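Local coordinates for phycocyanobilin lyase subunit alpha (Nostoc sp. PCC 7120, PDB 5N3U), which forms with its partner CpcF a lyase that is probably required for attaching the phycocyanobilin chromophore to the alpha subunit of phycocyanin, at residues R34-A37 with A38-G42; G205-L208 with N209-R212; D263-I266 with R267-L271. All blocks are in the same frame, centred on the assembly; numbering follows the deposited sequence.

Contact 1. Residues R34-A37 with A38-G42; sequences RYYA and AWWLG
One face of the Tyr-36 ring receives the CE3 edge of the Trp-39 indole, near the rim. CE3 of Trp-39 stands 4.0 Å above the phenol plane. The phenol ring and the six-membered ring of Trp-39 are inclined at 49° and meet obliquely. The closest carbon contact between them joins Tyr-36 CZ to Trp-39 CZ3 at 3.8 Å. At the edge of the Trp-39 ring, in its plane, lies the carbonyl oxygen of Tyr-36, 3.9 Å from Trp-39 CE3. The second indole approaches from another direction: Trp-40 CD1 comes within 4.0 Å of Tyr-36 CE1 at a slant. Tyr-36 thus lies against the two tryptophans that follow it three and four residues later. All three side chains have CG anti to the backbone N; in Tyr-36 (chi1 -178°) this sends the phenol along the helix toward both indoles. The phenol oxygen is tied down outside this cluster, where Tyr-36 OH hydrogen-bonds the side chain of Asn-13.

The backbone beneath is regular alpha-helix. Trp-40 N donates to Tyr-36 O at 2.8 Å, and Ala-38 N gives an almost straight bond to Arg-34 O at 3.0 Å. The small side chains of Ala-37 and Ala-38 are buried.

These residues belong to helix 31-43, within the range of a PBS lyase HEAT-like repeat. Such repeats are built from packed helices. Tyr-36 and Trp-39 also pack on Ala-103 and Thr-104, respectively, of the neighbouring lyase beta subunit (CpcF). Within the chain, Ala-37, Trp-40 and Leu-41 meet helix 19-25, while Tyr-35, Ala-38 and Trp-39 meet helix 72-83.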
loop_
_atom_site.group_PDB
_atom_site.type_symbol
_atom_site.label_atom_id
_atom_site.label_comp_id
_atom_site.label_asym_id
_atom_site.label_seq_id
_atom_site.Cartn_x
_atom_site.Cartn_y
_atom_site.Cartn_z
ATOM N N ARG A 34 3.363 18.663 14.727
ATOM C CA ARG A 34 2.246 18.350 15.633
ATOM C C ARG A 34 1.121 17.588 14.863
ATOM O O ARG A 34 0.544 16.634 15.372
ATOM C CB ARG A 34 1.574 19.639 16.121
ATOM C CG ARG A 34 2.477 20.545 16.896
ATOM C CD ARG A 34 1.625 21.712 17.368
ATOM N NE ARG A 34 2.388 22.482 18.337
ATOM C CZ ARG A 34 1.882 23.414 19.145
ATOM N NH1 ARG A 34 0.575 23.713 19.146
ATOM N NH2 ARG A 34 2.717 24.038 19.982
ATOM N N TYR A 35 0.768 18.105 13.692
ATOM C CA TYR A 35 -0.319 17.519 12.870
ATOM C C TYR A 35 0.004 16.069 12.550
ATOM O O TYR A 35 -0.815 15.213 12.677
ATOM C CB TYR A 35 -0.501 18.386 11.624
ATOM C CG TYR A 35 -1.577 18.001 10.676
ATOM C CD1 TYR A 35 -2.875 18.461 10.862
ATOM C CD2 TYR A 35 -1.329 17.173 9.562
ATOM C CE1 TYR A 35 -3.895 18.116 9.990
ATOM C CE2 TYR A 35 -2.360 16.855 8.639
ATOM C CZ TYR A 35 -3.609 17.332 8.862
ATOM O OH TYR A 35 -4.672 17.017 8.055
ATOM N N TYR A 36 1.226 15.808 12.131
ATOM C CA TYR A 36 1.651 14.500 11.748
ATOM C C TYR A 36 1.632 13.593 12.952
ATOM O O TYR A 36 1.130 12.467 12.923
ATOM C CB TYR A 36 3.041 14.582 11.092
ATOM C CG TYR A 36 3.468 13.220 10.633
ATOM C CD1 TYR A 36 4.128 12.391 11.479
ATOM C CD2 TYR A 36 3.155 12.770 9.355
ATOM C CE1 TYR A 36 4.497 11.150 11.124
ATOM C CE2 TYR A 36 3.522 11.503 8.941
ATOM C CZ TYR A 36 4.211 10.714 9.846
ATOM O OH TYR A 36 4.574 9.497 9.521
ATOM N N ALA A 37 2.107 14.102 14.069
ATOM C CA ALA A 37 2.172 13.271 15.262
ATOM C C ALA A 37 0.825 12.835 15.776
ATOM O O ALA A 37 0.656 11.727 16.183
ATOM C CB ALA A 37 2.932 14.026 16.359
ATOM N N ALA A 38 -0.139 13.711 15.810
ATOM C CA ALA A 38 -1.508 13.343 16.099
ATOM C C ALA A 38 -2.071 12.300 15.159
ATOM O O ALA A 38 -2.651 11.322 15.657
ATOM C CB ALA A 38 -2.410 14.551 16.060
ATOM N N TRP A 39 -1.863 12.419 13.826
ATOM C CA TRP A 39 -2.232 11.316 12.933
ATOM C C TRP A 39 -1.518 10.018 13.282
ATOM O O TRP A 39 -2.114 8.958 13.356
ATOM C CB TRP A 39 -1.915 11.752 11.437
ATOM C CG TRP A 39 -2.058 10.644 10.498
ATOM C CD1 TRP A 39 -3.176 10.269 9.851
ATOM C CD2 TRP A 39 -1.048 9.770 10.072
ATOM N NE1 TRP A 39 -2.957 9.161 9.151
ATOM C CE2 TRP A 39 -1.664 8.817 9.235
ATOM C CE3 TRP A 39 0.298 9.654 10.364
ATOM C CZ2 TRP A 39 -0.968 7.787 8.619
ATOM C CZ3 TRP A 39 1.018 8.606 9.754
ATOM C CH2 TRP A 39 0.366 7.674 8.909
ATOM N N TRP A 40 -0.197 10.096 13.553
ATOM C CA TRP A 40 0.572 8.912 13.845
ATOM C C TRP A 40 0.064 8.171 15.071
ATOM O O TRP A 40 -0.009 6.923 15.099
ATOM C CB TRP A 40 2.025 9.281 13.998
ATOM C CG TRP A 40 3.001 8.172 14.052
ATOM C CD1 TRP A 40 3.771 7.676 13.047
ATOM C CD2 TRP A 40 3.436 7.499 15.242
ATOM N NE1 TRP A 40 4.608 6.665 13.518
ATOM C CE2 TRP A 40 4.396 6.531 14.863
ATOM C CE3 TRP A 40 3.056 7.580 16.575
ATOM C CZ2 TRP A 40 5.019 5.681 15.791
ATOM C CZ3 TRP A 40 3.668 6.698 17.510
ATOM C CH2 TRP A 40 4.650 5.779 17.096
ATOM N N LEU A 41 -0.286 8.916 16.091
ATOM C CA LEU A 41 -0.757 8.276 17.348
ATOM C C LEU A 41 -2.039 7.484 17.125
ATOM O O LEU A 41 -2.184 6.426 17.658
ATOM C CB LEU A 41 -0.962 9.337 18.402
ATOM C CG LEU A 41 0.312 9.968 18.994
ATOM C CD1 LEU A 41 -0.006 11.184 19.804
ATOM C CD2 LEU A 41 1.031 8.926 19.808
ATOM N N GLY A 42 -2.904 7.971 16.245
ATOM C CA GLY A 42 -4.151 7.231 15.885
ATOM C C GLY A 42 -3.902 6.117 14.974
ATOM O O GLY A 42 -4.453 5.025 15.172
#

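Contact 2. Residues G205-L208 with N209-R212; sequences GNDL and NLRR
Asp-207 O is gripped by two backbone N-H groups of the first helical turn. Arg-211 N reaches it at 2.9 Å, and Leu-210 N makes a weak, bent bond at 3.0 Å. The carboxylate also meets this turn. Asp-207 OD1 offers its syn lone pair to Asn-209 ND2 at 3.2 Å, with the carboxylate and amide planes nearly perpendicular. Asp-207 is the N-cap of helix 208-221; its OD1 accepts a weak capping bond from Leu-210 N, 3.5 Å long. This loop-to-helix junction lies within a range of HEAT repeats, where helices follow one another through short loops.

Arg-211 folds back over the loop, its chain bent at chi3 (-71°). Its NH1 hydrogen-bonds Gly-205 O at 2.7 Å, and its NE bonds to the carbonyl of Lys-234. Leu-208 CA sits 3.6 Å above the centre of the Arg-211 guanidinium. An alanine at Arg-211 is likely to leave the carbonyls of Gly-205 and Lys-234 without these donors and to uncover the backbone at Leu-208. Leu-208 CD2 lies over one face of the Arg-212 guanidinium, 3.8 Å from NH2 of Arg-212. Arg-212 forms salt bridges with Glu-236 and with Asp-72 of the neighbouring lyase beta subunit (CpcF).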
loop_
_atom_site.group_PDB
_atom_site.type_symbol
_atom_site.label_atom_id
_atom_site.label_comp_id
_atom_site.label_asym_id
_atom_site.label_seq_id
_atom_site.Cartn_x
_atom_site.Cartn_y
_atom_site.Cartn_z
ATOM N N GLY A 205 -26.481 -1.342 -5.394
ATOM C CA GLY A 205 -26.528 -0.096 -6.120
ATOM C C GLY A 205 -25.326 0.108 -7.013
ATOM O O GLY A 205 -24.343 -0.639 -6.978
ATOM N N ASN A 206 -25.423 1.140 -7.829
ATOM C CA ASN A 206 -24.395 1.477 -8.769
ATOM C C ASN A 206 -23.195 2.167 -8.124
ATOM O O ASN A 206 -22.230 2.424 -8.812
ATOM C CB ASN A 206 -24.980 2.375 -9.874
ATOM C CG ASN A 206 -25.314 3.802 -9.393
ATOM O OD1 ASN A 206 -24.684 4.352 -8.482
ATOM N ND2 ASN A 206 -26.308 4.417 -10.028
ATOM N N ASP A 207 -23.248 2.507 -6.837
ATOM C CA ASP A 207 -22.219 3.361 -6.231
ATOM C C ASP A 207 -21.275 2.570 -5.268
ATOM O O ASP A 207 -21.593 2.285 -4.096
ATOM C CB ASP A 207 -22.923 4.524 -5.537
ATOM C CG ASP A 207 -21.976 5.521 -4.914
ATOM O OD1 ASP A 207 -20.782 5.251 -4.730
ATOM O OD2 ASP A 207 -22.444 6.614 -4.552
ATOM N N LEU A 208 -20.059 2.337 -5.719
ATOM C CA LEU A 208 -19.063 1.639 -4.926
ATOM C C LEU A 208 -18.830 2.123 -3.518
ATOM O O LEU A 208 -18.890 1.340 -2.605
ATOM C CB LEU A 208 -17.728 1.541 -5.661
ATOM C CG LEU A 208 -16.589 0.809 -4.941
ATOM C CD1 LEU A 208 -16.958 -0.615 -4.590
ATOM C CD2 LEU A 208 -15.281 0.835 -5.697
ATOM N N ASN A 209 -18.583 3.420 -3.332
ATOM C CA ASN A 209 -18.375 3.981 -1.993
ATOM C C ASN A 209 -19.533 3.725 -1.072
ATOM O O ASN A 209 -19.374 3.590 0.101
ATOM C CB ASN A 209 -18.287 5.502 -1.993
ATOM C CG ASN A 209 -17.384 6.035 -3.034
ATOM O OD1 ASN A 209 -16.177 5.971 -2.898
ATOM N ND2 ASN A 209 -17.955 6.580 -4.080
ATOM N N LEU A 210 -20.705 3.691 -1.640
ATOM C CA LEU A 210 -21.937 3.521 -0.891
ATOM C C LEU A 210 -22.016 2.059 -0.485
ATOM O O LEU A 210 -22.377 1.754 0.604
ATOM C CB LEU A 210 -23.148 3.901 -1.719
ATOM C CG LEU A 210 -23.806 5.178 -1.227
ATOM C CD1 LEU A 210 -25.031 5.559 -2.014
ATOM C CD2 LEU A 210 -24.145 5.025 0.227
ATOM N N ARG A 211 -21.675 1.170 -1.400
ATOM C CA ARG A 211 -21.578 -0.258 -1.075
ATOM C C ARG A 211 -20.641 -0.497 0.109
ATOM O O ARG A 211 -20.951 -1.247 1.063
ATOM C CB ARG A 211 -21.154 -1.024 -2.330
ATOM C CG ARG A 211 -22.120 -0.916 -3.472
ATOM C CD ARG A 211 -22.088 -2.043 -4.504
ATOM N NE ARG A 211 -20.890 -2.002 -5.306
ATOM C CZ ARG A 211 -20.680 -1.317 -6.422
ATOM N NH1 ARG A 211 -21.615 -0.613 -7.008
ATOM N NH2 ARG A 211 -19.472 -1.370 -6.972
ATOM N N ARG A 212 -19.529 0.228 0.165
ATOM C CA ARG A 212 -18.591 0.056 1.248
ATOM C C ARG A 212 -19.159 0.492 2.542
ATOM O O ARG A 212 -19.013 -0.152 3.573
ATOM C CB ARG A 212 -17.241 0.781 0.978
ATOM C CG ARG A 212 -16.500 0.287 -0.254
ATOM C CD ARG A 212 -15.330 1.242 -0.456
ATOM N NE ARG A 212 -14.389 0.803 -1.455
ATOM C CZ ARG A 212 -13.530 1.616 -2.093
ATOM N NH1 ARG A 212 -13.551 2.922 -1.897
ATOM N NH2 ARG A 212 -12.668 1.126 -2.927
#

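Contact 3. Residues D263-I266 with R267-L271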
loop_
_atom_site.group_PDB
_atom_site.type_symbol
_atom_site.label_atom_id
_atom_site.label_comp_id
_atom_site.label_asym_id
_atom_site.label_seq_id
_atom_site.Cartn_x
_atom_site.Cartn_y
_atom_site.Cartn_z
ATOM N N ASP A 263 -25.567 -23.232 13.791
ATOM C CA ASP A 263 -25.495 -23.397 12.351
ATOM C C ASP A 263 -25.520 -22.065 11.601
ATOM O O ASP A 263 -25.094 -21.985 10.435
ATOM C CB ASP A 263 -26.656 -24.268 11.886
ATOM C CG ASP A 263 -26.736 -25.587 12.700
ATOM O OD1 ASP A 263 -25.992 -26.548 12.377
ATOM O OD2 ASP A 263 -27.477 -25.605 13.723
ATOM N N GLN A 264 -26.045 -21.030 12.254
ATOM C CA GLN A 264 -25.993 -19.679 11.672
ATOM C C GLN A 264 -24.530 -19.097 11.684
ATOM O O GLN A 264 -24.098 -18.529 10.744
ATOM C CB GLN A 264 -26.927 -18.748 12.465
ATOM C CG GLN A 264 -28.410 -19.136 12.417
ATOM C CD GLN A 264 -29.017 -18.954 11.044
ATOM O OE1 GLN A 264 -28.331 -18.938 10.011
ATOM N NE2 GLN A 264 -30.339 -18.783 11.018
ATOM N N ALA A 265 -23.820 -19.267 12.778
ATOM C CA ALA A 265 -22.431 -18.896 12.856
ATOM C C ALA A 265 -21.599 -19.651 11.822
ATOM O O ALA A 265 -20.819 -19.058 11.090
ATOM C CB ALA A 265 -21.926 -19.175 14.229
ATOM N N ILE A 266 -21.800 -20.965 11.713
ATOM C CA ILE A 266 -21.098 -21.737 10.731
ATOM C C ILE A 266 -21.380 -21.243 9.371
ATOM O O ILE A 266 -20.478 -21.157 8.533
ATOM C CB ILE A 266 -21.495 -23.249 10.793
ATOM C CG1 ILE A 266 -20.881 -23.853 12.041
ATOM C CG2 ILE A 266 -20.974 -24.036 9.620
ATOM C CD1 ILE A 266 -21.600 -25.107 12.569
ATOM N N ARG A 267 -22.633 -20.972 9.091
ATOM C CA ARG A 267 -23.010 -20.452 7.778
ATOM C C ARG A 267 -22.204 -19.161 7.414
ATOM O O ARG A 267 -21.742 -18.997 6.284
ATOM C CB ARG A 267 -24.493 -20.087 7.832
ATOM C CG ARG A 267 -25.060 -19.318 6.649
ATOM C CD ARG A 267 -26.358 -18.691 7.169
ATOM N NE ARG A 267 -27.021 -17.822 6.211
ATOM C CZ ARG A 267 -28.058 -17.044 6.538
ATOM N NH1 ARG A 267 -28.544 -17.041 7.781
ATOM N NH2 ARG A 267 -28.569 -16.228 5.637
ATOM N N VAL A 268 -22.119 -18.274 8.368
ATOM C CA VAL A 268 -21.362 -17.012 8.181
ATOM C C VAL A 268 -19.827 -17.330 7.992
ATOM O O VAL A 268 -19.230 -16.799 7.092
ATOM C CB VAL A 268 -21.591 -16.108 9.389
ATOM C CG1 VAL A 268 -20.660 -14.884 9.374
ATOM C CG2 VAL A 268 -23.065 -15.667 9.445
ATOM N N MET A 269 -19.267 -18.233 8.807
ATOM C CA MET A 269 -17.836 -18.606 8.702
ATOM C C MET A 269 -17.512 -19.210 7.389
ATOM O O MET A 269 -16.476 -18.918 6.813
ATOM C CB MET A 269 -17.409 -19.493 9.844
ATOM C CG MET A 269 -17.312 -18.746 11.097
ATOM S SD MET A 269 -16.617 -19.420 12.597
ATOM C CE MET A 269 -17.938 -20.557 13.068
ATOM N N ASN A 270 -18.426 -20.006 6.849
ATOM C CA ASN A 270 -18.227 -20.613 5.571
ATOM C C ASN A 270 -18.179 -19.586 4.474
ATOM O O ASN A 270 -17.450 -19.730 3.448
ATOM C CB ASN A 270 -19.333 -21.654 5.249
ATOM C CG ASN A 270 -19.262 -22.921 6.157
ATOM O OD1 ASN A 270 -18.236 -23.262 6.694
ATOM N ND2 ASN A 270 -20.374 -23.626 6.286
ATOM N N LEU A 271 -18.987 -18.533 4.624
ATOM C CA LEU A 271 -18.919 -17.463 3.627
ATOM C C LEU A 271 -17.537 -16.694 3.783
ATOM O O LEU A 271 -16.941 -16.335 2.806
ATOM C CB LEU A 271 -20.067 -16.494 3.798
ATOM C CG LEU A 271 -21.433 -17.092 3.479
ATOM C CD1 LEU A 271 -22.530 -16.181 4.037
ATOM C CD2 LEU A 271 -21.553 -17.310 1.982
#
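Gln-264 and Arg-267, three residues apart, lie side by side on helix 263-273, the alpha-helix near the C-terminus of the chain. The main-chain bonds run from each residue to the fourth before it. Arg-267 N donates to Asp-263 O at 3.0 Å and Met-269 N to Ala-265 O at 2.9 Å.

The polar side-chain bond joins Arg-267 NH1 to Gln-264 OE1 at 2.9 Å. The two side chains point the same way. The amide oxygen lies at the edge of the guanidinium, in its plane, while the amide and guanidinium planes are turned 36° apart. A bend at chi2 of Gln-264 (-68°) brings its amide to the extended arginine. The guanidinium has a second partner, a salt bridge from Arg-267 NE to Glu-228.

Van der Waals packing makes up the rest. Ala-265, Val-268 and Met-269 pack on Leu-248 of helix 237-250. Ile-266 and Met-269 also meet Leu-196 and Arg-193, respectively, of the neighbouring lyase beta subunit (CpcF). Met-269, bent at its thioether, brings CE to 4.4 Å from Ala-265 CB. Ile-266 and Asn-270 run alongside each other, a methyl group against an amide, with CG2 of Ile-266 3.4 Å from ND2 of Asn-270.

Overall arrangement
The three contacts are local and follow in series along the chain. None nests within or crosses another, and none closes a long loop. Contact 1 comes first, on helix 31-43, touching helices 19-25 and 72-83. Contact 2 joins the loop after helix 193-203 to the start of helix 208-221. Contact 3 lies on helix 263-273, against helices 237-250 and 227-232. The centres of contacts 1 and 2 are about 30 Å apart, and those of contacts 1 and 3 about 39 Å. Although they do not touch, each reaches the neighbouring lyase beta subunit (CpcF), so the interface with CpcF extends to widely separated parts of this helical chain.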